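Local coordinates for protein Phosphoglucosamine/phosphogalactosamine mutase (Sulfolobus tokodaii, PDB 2F7L) that interconverts the 6-phosphates and 1-phosphates of glucosamine and galactosamine, supplying the synthesis of UDP-N-acetylglucosamine and UDP-N-acetylgalactosamine, at residues E292-L295 against S296-N299; G424-P427 against I428-M432; E447-K450 against I451-K455. All coordinates share one frame; numbering follows the deposited sequence.

Contact 1: residues E292-L295 against S296-N299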
ATOM      1  N   GLU A 292       2.287   1.949  19.556  1.00 49.29           N
ATOM      2  CA  GLU A 292       2.253   1.158  20.792  1.00 50.38           C
ATOM      3  C   GLU A 292       1.642   1.954  21.924  1.00 50.46           C
ATOM      4  O   GLU A 292       0.803   1.456  22.674  1.00 49.89           O
ATOM      5  CB  GLU A 292       3.648   0.737  21.231  1.00 50.45           C
ATOM      6  CG  GLU A 292       4.261  -0.363  20.428  1.00 51.65           C
ATOM      7  CD  GLU A 292       5.532  -0.875  21.071  1.00 52.68           C
ATOM      8  OE1 GLU A 292       6.354  -0.040  21.521  1.00 52.62           O
ATOM      9  OE2 GLU A 292       5.710  -2.113  21.123  1.00 53.87           O
ATOM     10  N   GLU A 293       2.079   3.196  22.043  1.00 50.87           N
ATOM     11  CA  GLU A 293       1.594   4.061  23.089  1.00 52.31           C
ATOM     12  C   GLU A 293       0.080   4.121  23.108  1.00 52.77           C
ATOM     13  O   GLU A 293      -0.550   3.883  24.136  1.00 53.21           O
ATOM     14  CB  GLU A 293       2.163   5.455  22.886  1.00 53.90           C
ATOM     15  CG  GLU A 293       2.101   6.352  24.110  1.00 55.04           C
ATOM     16  CD  GLU A 293       2.985   7.570  23.936  1.00 55.83           C
ATOM     17  OE1 GLU A 293       4.046   7.442  23.278  1.00 55.45           O
ATOM     18  OE2 GLU A 293       2.625   8.645  24.461  1.00 56.98           O
ATOM     19  N   TYR A 294      -0.504   4.431  21.959  1.00 52.97           N
ATOM     20  CA  TYR A 294      -1.948   4.552  21.853  1.00 52.50           C
ATOM     21  C   TYR A 294      -2.697   3.229  21.907  1.00 52.04           C
ATOM     22  O   TYR A 294      -3.683   3.112  22.608  1.00 51.62           O
ATOM     23  CB  TYR A 294      -2.312   5.277  20.561  1.00 52.70           C
ATOM     24  CG  TYR A 294      -3.665   5.945  20.594  1.00 52.80           C
ATOM     25  CD1 TYR A 294      -3.802   7.259  21.026  1.00 52.95           C
ATOM     26  CD2 TYR A 294      -4.807   5.263  20.194  1.00 53.14           C
ATOM     27  CE1 TYR A 294      -5.042   7.878  21.052  1.00 53.17           C
ATOM     28  CE2 TYR A 294      -6.056   5.875  20.222  1.00 53.50           C
ATOM     29  CZ  TYR A 294      -6.162   7.181  20.648  1.00 53.46           C
ATOM     30  OH  TYR A 294      -7.389   7.796  20.646  1.00 54.66           O
ATOM     31  N   LEU A 295      -2.248   2.227  21.169  1.00 52.49           N
ATOM     32  CA  LEU A 295      -2.972   0.964  21.192  1.00 53.50           C
ATOM     33  C   LEU A 295      -2.796   0.225  22.496  1.00 54.09           C
ATOM     34  O   LEU A 295      -3.568  -0.685  22.797  1.00 53.47           O
ATOM     35  CB  LEU A 295      -2.553   0.070  20.023  1.00 53.17           C
ATOM     36  CG  LEU A 295      -2.919   0.614  18.634  1.00 53.53           C
ATOM     37  CD1 LEU A 295      -2.543  -0.410  17.575  1.00 53.50           C
ATOM     38  CD2 LEU A 295      -4.418   0.942  18.559  1.00 53.24           C
ATOM     39  N   SER A 296      -1.779   0.620  23.261  1.00 55.33           N
ATOM     40  CA  SER A 296      -1.499  -0.007  24.551  1.00 56.99           C
ATOM     41  C   SER A 296      -2.673   0.135  25.508  1.00 57.66           C
ATOM     42  O   SER A 296      -3.070  -0.825  26.178  1.00 57.34           O
ATOM     43  CB  SER A 296      -0.255   0.606  25.191  1.00 57.46           C
ATOM     44  OG  SER A 296       0.918  -0.026  24.708  1.00 59.10           O
ATOM     45  N   LYS A 297      -3.230   1.336  25.566  1.00 58.39           N
ATOM     46  CA  LYS A 297      -4.361   1.581  26.432  1.00 59.78           C
ATOM     47  C   LYS A 297      -5.668   1.008  25.877  1.00 60.30           C
ATOM     48  O   LYS A 297      -6.731   1.600  26.034  1.00 60.56           O
ATOM     49  CB  LYS A 297      -4.502   3.083  26.705  1.00 60.66           C
ATOM     50  CG  LYS A 297      -4.537   3.984  25.499  1.00 61.43           C
ATOM     51  CD  LYS A 297      -4.909   5.407  25.924  1.00 62.87           C
ATOM     52  CE  LYS A 297      -4.710   6.419  24.792  1.00 63.93           C
ATOM     53  NZ  LYS A 297      -5.375   6.020  23.503  1.00 64.20           N
ATOM     54  N   TYR A 298      -5.575  -0.147  25.224  1.00 60.60           N
ATOM     55  CA  TYR A 298      -6.741  -0.824  24.657  1.00 60.59           C
ATOM     56  C   TYR A 298      -6.424  -2.315  24.571  1.00 60.82           C
ATOM     57  O   TYR A 298      -7.244  -3.113  24.114  1.00 60.92           O
ATOM     58  CB  TYR A 298      -7.070  -0.272  23.271  1.00 60.64           C
ATOM     59  CG  TYR A 298      -7.469   1.187  23.272  1.00 61.03           C
ATOM     60  CD1 TYR A 298      -8.744   1.583  23.658  1.00 60.99           C
ATOM     61  CD2 TYR A 298      -6.552   2.177  22.923  1.00 61.57           C
ATOM     62  CE1 TYR A 298      -9.096   2.939  23.699  1.00 61.54           C
ATOM     63  CE2 TYR A 298      -6.888   3.529  22.963  1.00 61.64           C
ATOM     64  CZ  TYR A 298      -8.162   3.910  23.354  1.00 61.92           C
ATOM     65  OH  TYR A 298      -8.489   5.257  23.412  1.00 61.85           O
ATOM     66  N   ASN A 299      -5.219  -2.677  25.009  1.00 60.68           N
ATOM     67  CA  ASN A 299      -4.772  -4.071  25.034  1.00 60.67           C
ATOM     68  C   ASN A 299      -4.445  -4.669  23.681  1.00 59.99           C
ATOM     69  O   ASN A 299      -4.288  -5.891  23.539  1.00 59.49           O
ATOM     70  CB  ASN A 299      -5.817  -4.925  25.738  1.00 61.76           C
ATOM     71  CG  ASN A 299      -6.053  -4.476  27.158  1.00 62.88           C
ATOM     72  OD1 ASN A 299      -6.970  -4.945  27.824  1.00 64.17           O
ATOM     73  ND2 ASN A 299      -5.216  -3.555  27.634  1.00 63.35           N
TER
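K297 swings its ammonium back over the ring of Y294, a cation-pi contact three residues apart at the end of a helix. NZ of K297 stands 3.0 Å from the centroid of the Y294 ring and 8° off its normal, over the centre of one face, with CE behind it in a longer CH-pi contact over the same face. The chain of K297 starts with CG between the backbone N and the carbonyl carbon (chi1 52°) and bends again at its last torsion (chi4 52°), which turns NZ inward to the ring. The ammonium also makes two weak hydrogen bonds, 3.5 Å from NZ of K297 to Y294 O and 3.2 Å from the same NZ to Y298 OH. In the last turn, S296 N and S296 OG both donate to E292 O, although the modelled place of that oxygen is less certain. N299, with positive phi, is the C-prime residue of a Schellman motif: N299 N bonds S296 O at 3.1 Å and I300 N reaches back to L295 O. Packing comes next. The Y294 and Y298 rings meet obliquely, centroids 5.6 Å apart and nearest at CE2 of Y294 and CE2 of Y298 (3.7 Å), while Y294 O lies in the plane of the Y298 ring at its edge. Y298 also meets the ring of Y268. E292 and E293 make salt bridges to K402 and K436, with Y370 OH as a further partner of E293, so helix 290-296 is tied to the C-terminal domain. Y294 and L295 pack on helix 259-272 through T264 and S267, Y294 also touches L367 and P368, and L295 rests on I300 just before strand 301-305.

Contact 2: residues G424-P427 against I428-M432. With SO4 (sulfate ion), chain C.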
ATOM      1  N   GLY A 424      17.452  -1.008  -0.599  1.00 42.10           N
ATOM      2  CA  GLY A 424      17.637  -2.132  -1.503  1.00 43.61           C
ATOM      3  C   GLY A 424      17.721  -1.662  -2.938  1.00 44.84           C
ATOM      4  O   GLY A 424      18.032  -2.422  -3.847  1.00 45.04           O
ATOM      5  N   THR A 425      17.457  -0.375  -3.119  1.00 46.06           N
ATOM      6  CA  THR A 425      17.452   0.271  -4.421  1.00 46.45           C
ATOM      7  C   THR A 425      18.666   1.155  -4.664  1.00 46.18           C
ATOM      8  O   THR A 425      19.118   1.311  -5.790  1.00 45.63           O
ATOM      9  CB  THR A 425      16.167   1.120  -4.551  1.00 47.32           C
ATOM     10  OG1 THR A 425      15.156   0.323  -5.183  1.00 47.71           O
ATOM     11  CG2 THR A 425      16.418   2.432  -5.342  1.00 48.31           C
ATOM     12  N   GLU A 426      19.177   1.746  -3.596  1.00 46.44           N
ATOM     13  CA  GLU A 426      20.329   2.624  -3.686  1.00 46.48           C
ATOM     14  C   GLU A 426      21.417   2.154  -2.719  1.00 45.13           C
ATOM     15  O   GLU A 426      21.122   1.489  -1.724  1.00 45.98           O
ATOM     16  CB  GLU A 426      19.891   4.041  -3.333  1.00 48.68           C
ATOM     17  CG  GLU A 426      18.859   4.609  -4.287  1.00 52.02           C
ATOM     18  CD  GLU A 426      18.040   5.705  -3.639  1.00 55.21           C
ATOM     19  OE1 GLU A 426      17.203   5.383  -2.757  1.00 57.19           O
ATOM     20  OE2 GLU A 426      18.235   6.889  -3.997  1.00 56.75           O
ATOM     21  N   PRO A 427      22.687   2.479  -3.004  1.00 42.87           N
ATOM     22  CA  PRO A 427      23.793   2.075  -2.128  1.00 41.26           C
ATOM     23  C   PRO A 427      23.786   3.053  -0.977  1.00 40.30           C
ATOM     24  O   PRO A 427      24.748   3.779  -0.750  1.00 40.07           O
ATOM     25  CB  PRO A 427      25.006   2.247  -3.022  1.00 41.42           C
ATOM     26  CG  PRO A 427      24.633   3.474  -3.826  1.00 41.97           C
ATOM     27  CD  PRO A 427      23.169   3.271  -4.153  1.00 41.81           C
ATOM     28  N   ILE A 428      22.688   3.043  -0.231  1.00 39.94           N
ATOM     29  CA  ILE A 428      22.486   3.993   0.858  1.00 39.16           C
ATOM     30  C   ILE A 428      21.801   3.444   2.097  1.00 38.27           C
ATOM     31  O   ILE A 428      21.019   2.500   2.009  1.00 38.43           O
ATOM     32  CB  ILE A 428      21.652   5.177   0.294  1.00 39.69           C
ATOM     33  CG1 ILE A 428      22.583   6.346   0.011  1.00 39.43           C
ATOM     34  CG2 ILE A 428      20.434   5.488   1.182  1.00 39.44           C
ATOM     35  CD1 ILE A 428      22.391   6.931  -1.376  1.00 40.85           C
ATOM     36  N   ILE A 429      22.099   4.034   3.254  1.00 37.19           N
ATOM     37  CA  ILE A 429      21.431   3.624   4.494  1.00 35.94           C
ATOM     38  C   ILE A 429      20.520   4.774   4.908  1.00 36.28           C
ATOM     39  O   ILE A 429      20.968   5.916   5.035  1.00 36.13           O
ATOM     40  CB  ILE A 429      22.418   3.337   5.648  1.00 34.72           C
ATOM     41  CG1 ILE A 429      23.090   1.987   5.439  1.00 33.42           C
ATOM     42  CG2 ILE A 429      21.701   3.358   6.974  1.00 32.95           C
ATOM     43  CD1 ILE A 429      24.428   2.103   4.812  1.00 32.77           C
ATOM     44  N   ARG A 430      19.235   4.471   5.081  1.00 36.28           N
ATOM     45  CA  ARG A 430      18.262   5.471   5.484  1.00 36.41           C
ATOM     46  C   ARG A 430      18.277   5.550   6.993  1.00 35.90           C
ATOM     47  O   ARG A 430      18.321   4.533   7.666  1.00 36.36           O
ATOM     48  CB  ARG A 430      16.847   5.097   5.015  1.00 37.39           C
ATOM     49  CG  ARG A 430      16.671   5.003   3.490  1.00 40.01           C
ATOM     50  CD  ARG A 430      15.199   5.067   3.047  1.00 41.46           C
ATOM     51  NE  ARG A 430      15.070   5.094   1.589  1.00 43.96           N
ATOM     52  CZ  ARG A 430      14.766   4.042   0.819  1.00 45.84           C
ATOM     53  NH1 ARG A 430      14.534   2.849   1.344  1.00 46.08           N
ATOM     54  NH2 ARG A 430      14.727   4.175  -0.500  1.00 47.35           N
ATOM     55  N   ILE A 431      18.263   6.763   7.526  1.00 35.80           N
ATOM     56  CA  ILE A 431      18.234   6.959   8.965  1.00 35.50           C
ATOM     57  C   ILE A 431      17.029   7.803   9.303  1.00 35.64           C
ATOM     58  O   ILE A 431      16.942   8.943   8.868  1.00 34.89           O
ATOM     59  CB  ILE A 431      19.469   7.735   9.504  1.00 35.38           C
ATOM     60  CG1 ILE A 431      20.757   6.959   9.252  1.00 35.15           C
ATOM     61  CG2 ILE A 431      19.300   7.986  10.995  1.00 34.43           C
ATOM     62  CD1 ILE A 431      21.982   7.604   9.870  1.00 35.21           C
ATOM     63  N   MET A 432      16.094   7.248  10.059  1.00 36.60           N
ATOM     64  CA  MET A 432      14.947   8.038  10.469  1.00 38.54           C
ATOM     65  C   MET A 432      14.775   7.876  11.975  1.00 39.50           C
ATOM     66  O   MET A 432      14.994   6.793  12.546  1.00 39.06           O
ATOM     67  CB  MET A 432      13.668   7.617   9.745  1.00 39.24           C
ATOM     68  CG  MET A 432      13.001   6.390  10.325  1.00 41.67           C
ATOM     69  SD  MET A 432      11.530   5.910   9.422  1.00 42.63           S
ATOM     70  CE  MET A 432      10.480   7.339   9.783  1.00 42.69           C
TER
HETATM   71  S   SO4 C 460      13.802  -0.009  -0.347  1.00 69.62           S
HETATM   72  O1  SO4 C 460      13.892  -1.488  -0.738  1.00 68.13           O
HETATM   73  O2  SO4 C 460      13.990   0.839  -1.606  1.00 68.45           O
HETATM   74  O3  SO4 C 460      12.481   0.213   0.120  1.00 69.25           O
HETATM   75  O4  SO4 C 460      14.967   0.227   0.412  1.00 69.34           O
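R430 of strand 428-435 meets E426 of the anion-binding loop that precedes it; this loop, after strand 416-422, ends in an inverse gamma turn centred on P427, which leads into strand 428-435 of the antiparallel C-terminal sheet. The sequence from R421 to P427 fits the phosphate-binding loop of the phosphohexose mutases, and the bound sulfate, probably from the crystallisation liquor, is consistent with a site for a substrate phosphate. Hydrogen bonds to the anion converge on one oxygen: SO4 O4 takes G424 N at 3.0 Å and R430 NH1 at 2.8 Å, so a backbone amide and a guanidinium grip it together. The sulfate sits at the edge of the R430 guanidinium, with its sulfur near that plane. R430 reaches it through a chain extended from CG to NE (chi2 -162°, chi3 175°). T425 contributes a looser approach, its CB 3.7 Å from SO4 O2. Charge pairing occupies another nitrogen of the same guanidinium: OE1 of E426 forms a salt bridge with NH2 of R430 at 3.6 Å, approaching obliquely, with carboxylate and guanidinium planes 52° apart. OE2 of E426 is held by K376 on strand 371-378, so this glutamate links a lysine of the adjacent strand to the anion-binding arginine. Backbone bonds fix the loop itself. S423 OG accepts from T425 N and E426 N, P427 bonds to L379 and R430 to R421. Apolar packing is modest across the turn, with CB of E426 near CB of I428, but I429 and I431 send their side chains to helix 438-452. The gamma turn closes with a weak hydrogen bond from I428 N to E426 O, 2.7 Å long.

Contact 3: residues E447-K450 against I451-K455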
ATOM      1  N   GLU A 447      23.957  11.529  15.717  1.00 44.54           N
ATOM      2  CA  GLU A 447      24.795  10.472  16.281  1.00 44.76           C
ATOM      3  C   GLU A 447      24.816   9.281  15.318  1.00 43.89           C
ATOM      4  O   GLU A 447      25.873   8.813  14.889  1.00 43.06           O
ATOM      5  CB  GLU A 447      24.249  10.021  17.646  1.00 46.07           C
ATOM      6  CG  GLU A 447      24.508  10.979  18.798  1.00 47.54           C
ATOM      7  CD  GLU A 447      25.927  11.537  18.757  1.00 49.32           C
ATOM      8  OE1 GLU A 447      26.137  12.555  18.058  1.00 49.47           O
ATOM      9  OE2 GLU A 447      26.837  10.955  19.404  1.00 49.56           O
ATOM     10  N   LEU A 448      23.626   8.810  14.976  1.00 43.07           N
ATOM     11  CA  LEU A 448      23.493   7.682  14.080  1.00 42.94           C
ATOM     12  C   LEU A 448      24.260   7.909  12.772  1.00 43.28           C
ATOM     13  O   LEU A 448      25.031   7.033  12.339  1.00 42.40           O
ATOM     14  CB  LEU A 448      22.001   7.412  13.818  1.00 41.39           C
ATOM     15  CG  LEU A 448      21.180   6.972  15.037  1.00 39.80           C
ATOM     16  CD1 LEU A 448      19.709   7.083  14.720  1.00 39.19           C
ATOM     17  CD2 LEU A 448      21.537   5.551  15.444  1.00 37.44           C
ATOM     18  N   LYS A 449      24.059   9.080  12.160  1.00 43.46           N
ATOM     19  CA  LYS A 449      24.729   9.429  10.902  1.00 44.26           C
ATOM     20  C   LYS A 449      26.229   9.152  11.030  1.00 44.68           C
ATOM     21  O   LYS A 449      26.840   8.572  10.134  1.00 43.82           O
ATOM     22  CB  LYS A 449      24.491  10.912  10.568  1.00 44.76           C
ATOM     23  CG  LYS A 449      24.810  11.348   9.134  1.00 44.80           C
ATOM     24  CD  LYS A 449      24.028  12.621   8.827  1.00 46.86           C
ATOM     25  CE  LYS A 449      23.950  12.981   7.332  1.00 49.33           C
ATOM     26  NZ  LYS A 449      25.164  13.661   6.751  1.00 49.62           N
ATOM     27  N   LYS A 450      26.807   9.559  12.156  1.00 45.42           N
ATOM     28  CA  LYS A 450      28.221   9.343  12.402  1.00 46.39           C
ATOM     29  C   LYS A 450      28.554   7.873  12.316  1.00 46.59           C
ATOM     30  O   LYS A 450      29.351   7.471  11.477  1.00 46.37           O
ATOM     31  CB  LYS A 450      28.619   9.854  13.781  1.00 47.42           C
ATOM     32  CG  LYS A 450      29.281  11.212  13.750  1.00 49.48           C
ATOM     33  CD  LYS A 450      28.315  12.331  14.101  1.00 51.14           C
ATOM     34  CE  LYS A 450      28.284  12.584  15.612  1.00 52.14           C
ATOM     35  NZ  LYS A 450      27.762  11.409  16.379  1.00 53.62           N
ATOM     36  N   ILE A 451      27.929   7.081  13.188  1.00 47.02           N
ATOM     37  CA  ILE A 451      28.148   5.632  13.246  1.00 46.83           C
ATOM     38  C   ILE A 451      27.993   4.959  11.888  1.00 47.35           C
ATOM     39  O   ILE A 451      28.772   4.074  11.530  1.00 46.28           O
ATOM     40  CB  ILE A 451      27.156   4.942  14.214  1.00 46.15           C
ATOM     41  CG1 ILE A 451      27.315   5.500  15.621  1.00 45.73           C
ATOM     42  CG2 ILE A 451      27.386   3.439  14.216  1.00 45.11           C
ATOM     43  CD1 ILE A 451      26.347   4.901  16.618  1.00 46.32           C
ATOM     44  N   VAL A 452      26.969   5.374  11.144  1.00 48.43           N
ATOM     45  CA  VAL A 452      26.706   4.796   9.831  1.00 49.68           C
ATOM     46  C   VAL A 452      27.865   5.148   8.934  1.00 50.99           C
ATOM     47  O   VAL A 452      28.276   4.364   8.081  1.00 51.30           O
ATOM     48  CB  VAL A 452      25.382   5.335   9.220  1.00 49.17           C
ATOM     49  CG1 VAL A 452      25.291   4.964   7.753  1.00 48.05           C
ATOM     50  CG2 VAL A 452      24.187   4.765   9.984  1.00 47.90           C
ATOM     51  N   GLU A 453      28.404   6.338   9.152  1.00 52.72           N
ATOM     52  CA  GLU A 453      29.534   6.801   8.371  1.00 54.34           C
ATOM     53  C   GLU A 453      30.785   6.037   8.766  1.00 54.93           C
ATOM     54  O   GLU A 453      31.866   6.307   8.257  1.00 55.28           O
ATOM     55  CB  GLU A 453      29.731   8.295   8.602  1.00 54.71           C
ATOM     56  CG  GLU A 453      28.893   9.173   7.693  1.00 55.89           C
ATOM     57  CD  GLU A 453      28.683  10.558   8.266  1.00 57.22           C
ATOM     58  OE1 GLU A 453      29.617  11.094   8.902  1.00 57.45           O
ATOM     59  OE2 GLU A 453      27.575  11.112   8.084  1.00 58.83           O
ATOM     60  N   GLY A 454      30.623   5.057   9.651  1.00 55.74           N
ATOM     61  CA  GLY A 454      31.762   4.294  10.120  1.00 56.63           C
ATOM     62  C   GLY A 454      32.509   5.284  10.980  1.00 57.28           C
ATOM     63  O   GLY A 454      33.717   5.172  11.191  1.00 56.94           O
ATOM     64  N   LYS A 455      31.742   6.255  11.476  1.00 58.36           N
ATOM     65  CA  LYS A 455      32.233   7.354  12.302  1.00 59.21           C
ATOM     66  C   LYS A 455      33.126   8.276  11.471  1.00 59.41           C
ATOM     67  O   LYS A 455      32.844   9.500  11.422  1.00 59.43           O
ATOM     68  CB  LYS A 455      32.976   6.821  13.525  1.00 59.34           C
ATOM     69  CG  LYS A 455      32.091   6.674  14.759  1.00 60.01           C
ATOM     70  CD  LYS A 455      31.727   8.048  15.348  1.00 59.81           C
ATOM     71  CE  LYS A 455      30.888   7.928  16.644  1.00 59.85           C
ATOM     72  NZ  LYS A 455      31.644   7.491  17.866  1.00 59.22           N
ATOM     73  OXT LYS A 455      34.086   7.761  10.855  1.00 59.80           O
TER
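I451 N and V452 N bond back to E447 O (3.2 Å from I451 N) and L448 O (2.8 Å from V452 N), regular alpha-helical bonds. Helix 438-452 then stops in a Schellman motif, with G454 at positive phi. E453 N still donates to K449 O at 2.9 Å, while the closing bonds from G454 N to I451 O and from K455 N to K450 O are less sure in their atomic places. Among side chains, L448, I451 and V452 form the buried face: L448 and I451 touch I392 of helix 385-396, and V452 meets I388 and V377. K449 also touches T375, and E447 touches Y396. E453 crosses the K449 chain obliquely, its OE2 coming against CG of K449, which stands anti to the backbone N (chi1 -165°), and the salt bridge between OE2 of E453 and NZ of K449 is long at 3.8 Å. K455 CD packs on K450 CB at 3.9 Å. The strongly bent K450 chain folds back along the helix, and its NZ makes a hydrogen-bonded salt bridge to E447 OE1, 2.6 Å, from above the carboxylate plane.

How the contacts relate
The three contacts follow one another along the chain. Contact 1 caps helix 290-296 in the third alpha/beta/alpha domain, whereas contacts 2 and 3 belong to successive elements of the C-terminal domain, strand 428-435 and helix 438-452. Contact 1 lies apart, its centre about 31 Å from that of contact 2 and about 33 Å from that of contact 3, yet it lies where the third domain meets the C-terminal one. Contacts 2 and 3, centres about 14 Å apart, touch: I431 CD1 packs on V452 CG2 at 3.6 Å. The helix thus helps cover one face of the sheet, and the anion-binding loop stands at the sheet's end.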